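Aminoglycoside phosphotransferase (Alicyclobacillus acidocaldarius subsp. acidocaldarius, PDB 4PDY) probably transfers a phosphate group to a small-molecule substrate, as do relatives in the aminoglycoside phosphotransferase family, which share the protein-kinase-like fold. Local coordinates at residues G219-L224 against A247-R252. Sequence-based numbering, arbitrary orientation.
Sequences GGWCHL and ARPAPR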
loop_
_atom_site.group_PDB
_atom_site.type_symbol
_atom_site.label_atom_id
_atom_site.label_comp_id
_atom_site.label_asym_id
_atom_site.label_seq_id
_atom_site.Cartn_x
_atom_site.Cartn_y
_atom_site.Cartn_z
ATOM N N GLY A 219 -15.014 5.418 -11.020
ATOM C CA GLY A 219 -14.903 4.867 -9.698
ATOM C C GLY A 219 -14.102 3.589 -9.705
ATOM O O GLY A 219 -13.309 3.325 -10.609
ATOM N N GLY A 220 -14.312 2.796 -8.674
ATOM C CA GLY A 220 -13.458 1.673 -8.397
ATOM C C GLY A 220 -12.561 2.090 -7.257
ATOM O O GLY A 220 -11.936 3.171 -7.274
ATOM N N TRP A 221 -12.516 1.245 -6.223
ATOM C CA TRP A 221 -11.720 1.515 -5.042
ATOM C C TRP A 221 -10.337 0.905 -5.161
ATOM O O TRP A 221 -10.161 -0.170 -5.747
ATOM C CB TRP A 221 -12.412 0.928 -3.810
ATOM C CG TRP A 221 -13.677 1.593 -3.414
ATOM C CD1 TRP A 221 -14.698 2.010 -4.236
ATOM C CD2 TRP A 221 -14.105 1.876 -2.077
ATOM N NE1 TRP A 221 -15.716 2.562 -3.487
ATOM C CE2 TRP A 221 -15.367 2.510 -2.162
ATOM C CE3 TRP A 221 -13.523 1.698 -0.813
ATOM C CZ2 TRP A 221 -16.067 2.925 -1.027
ATOM C CZ3 TRP A 221 -14.206 2.124 0.300
ATOM C CH2 TRP A 221 -15.473 2.717 0.193
ATOM N N CYS A 222 -9.366 1.568 -4.562
ATOM C CA CYS A 222 -8.058 0.990 -4.272
ATOM C C CYS A 222 -7.998 0.591 -2.810
ATOM O O CYS A 222 -8.702 1.137 -1.977
ATOM C CB CYS A 222 -6.911 1.969 -4.578
ATOM S SG CYS A 222 -6.478 2.116 -6.315
ATOM N N HIS A 223 -7.137 -0.390 -2.529
ATOM C CA HIS A 223 -6.906 -0.843 -1.168
ATOM C C HIS A 223 -6.037 0.146 -0.379
ATOM O O HIS A 223 -6.318 0.462 0.769
ATOM C CB HIS A 223 -6.246 -2.220 -1.226
ATOM C CG HIS A 223 -5.937 -2.808 0.114
ATOM N ND1 HIS A 223 -4.752 -2.566 0.765
ATOM C CD2 HIS A 223 -6.642 -3.649 0.906
ATOM C CE1 HIS A 223 -4.731 -3.251 1.902
ATOM N NE2 HIS A 223 -5.874 -3.887 2.014
ATOM N N LEU A 224 -4.965 0.628 -1.014
ATOM C CA LEU A 224 -4.119 1.712 -0.477
ATOM C C LEU A 224 -3.352 1.378 0.800
ATOM O O LEU A 224 -2.839 2.263 1.467
ATOM C CB LEU A 224 -4.905 3.010 -0.310
ATOM C CG LEU A 224 -5.556 3.523 -1.605
ATOM C CD1 LEU A 224 -6.367 4.791 -1.384
ATOM C CD2 LEU A 224 -4.513 3.742 -2.695
ATOM N N ALA A 247 -8.893 2.004 2.296
ATOM C CA ALA A 247 -9.483 1.829 0.977
ATOM C C ALA A 247 -10.456 2.964 0.685
ATOM O O ALA A 247 -11.176 3.405 1.578
ATOM C CB ALA A 247 -10.170 0.468 0.851
ATOM N N ARG A 248 -10.477 3.412 -0.579
ATOM C CA ARG A 248 -11.409 4.474 -1.021
ATOM C C ARG A 248 -11.382 4.497 -2.538
ATOM O O ARG A 248 -10.498 3.917 -3.137
ATOM C CB ARG A 248 -11.028 5.845 -0.470
ATOM C CG ARG A 248 -9.638 6.268 -0.848
ATOM C CD ARG A 248 -9.259 7.638 -0.295
ATOM N NE ARG A 248 -7.836 7.893 -0.512
ATOM C CZ ARG A 248 -7.315 8.431 -1.620
ATOM N NH1 ARG A 248 -8.089 8.785 -2.648
ATOM N NH2 ARG A 248 -6.001 8.604 -1.707
ATOM N N PRO A 249 -12.375 5.160 -3.151
ATOM C CA PRO A 249 -12.315 5.349 -4.586
ATOM C C PRO A 249 -10.997 6.061 -4.960
ATOM O O PRO A 249 -10.661 7.107 -4.388
ATOM C CB PRO A 249 -13.538 6.244 -4.878
ATOM C CG PRO A 249 -14.501 5.932 -3.769
ATOM C CD PRO A 249 -13.608 5.718 -2.579
ATOM N N ALA A 250 -10.267 5.503 -5.910
ATOM C CA ALA A 250 -8.985 6.064 -6.336
ATOM C C ALA A 250 -8.545 5.411 -7.617
ATOM O O ALA A 250 -8.911 4.263 -7.873
ATOM C CB ALA A 250 -7.934 5.890 -5.265
ATOM N N PRO A 251 -7.740 6.119 -8.440
ATOM C CA PRO A 251 -7.319 5.523 -9.692
ATOM C C PRO A 251 -6.524 4.247 -9.460
ATOM O O PRO A 251 -5.677 4.201 -8.579
ATOM C CB PRO A 251 -6.451 6.611 -10.321
ATOM C CG PRO A 251 -6.994 7.888 -9.769
ATOM C CD PRO A 251 -7.335 7.532 -8.342
ATOM N N ARG A 252 -6.779 3.259 -10.309
ATOM C CA ARG A 252 -6.125 1.968 -10.227
ATOM C C ARG A 252 -4.604 2.065 -10.232
ATOM O O ARG A 252 -3.913 1.264 -9.586
ATOM C CB ARG A 252 -6.633 1.063 -11.343
ATOM C CG ARG A 252 -6.229 -0.380 -11.184
ATOM C CD ARG A 252 -6.942 -1.305 -12.137
ATOM N NE ARG A 252 -6.411 -1.185 -13.501
ATOM C CZ ARG A 252 -6.422 -2.158 -14.407
ATOM N NH1 ARG A 252 -6.941 -3.355 -14.113
ATOM N NH2 ARG A 252 -5.882 -1.963 -15.605
#
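Ala247 enters close against the backbone of 219-224, its CA 3.1 Å from Cys222 O in a CA-H...O contact, while its small CB slips in at the edge of the Trp221 ring. Arg248 and Cys222 form an antiparallel hydrogen-bonded pair: Cys222 N gives to Arg248 O (3.0 Å), approaching from above the carbonyl plane, and Arg248 N gives to Cys222 O, lying in the plane of the Cys222 carbonyl. With chi1 58°, Arg248 CG sits between its own backbone N and carbonyl carbon, and the extended chain from CG to NE crosses Leu224, whose CD1 lies over one guanidinium face, 3.5 Å from Arg248 NE. This short two-stranded ribbon leads into what is probably the catalytic loop of the kinase-like fold: His223-Leu224-Asp225, with Asn230 further along, is consistent with the family's His-x-Asp motif, and Asp255 receives bonds from His223 N and Leu224 N. Pro249 runs alongside Trp221 and sets CD over the indole face, 3.8 Å from the five-membered ring centroid in a CH-pi contact; proline suits this spot, offering a compact, puckered apolar ring and needing no N-H partner in a non-hydrogen-bonded pair. The indole NE1 is bonded to Phe141 O. Ala250 N gives a nearly straight bond (162°) to Gly220 O, 3.2 Å away; glycine suits position 220, where the backbone angles would drive a beta carbon into Gly219 O. Beyond, Pro251 O lies 3.2 Å from Cys222 SG, and Arg252 turns its guanidinium away to a salt bridge with Glu291.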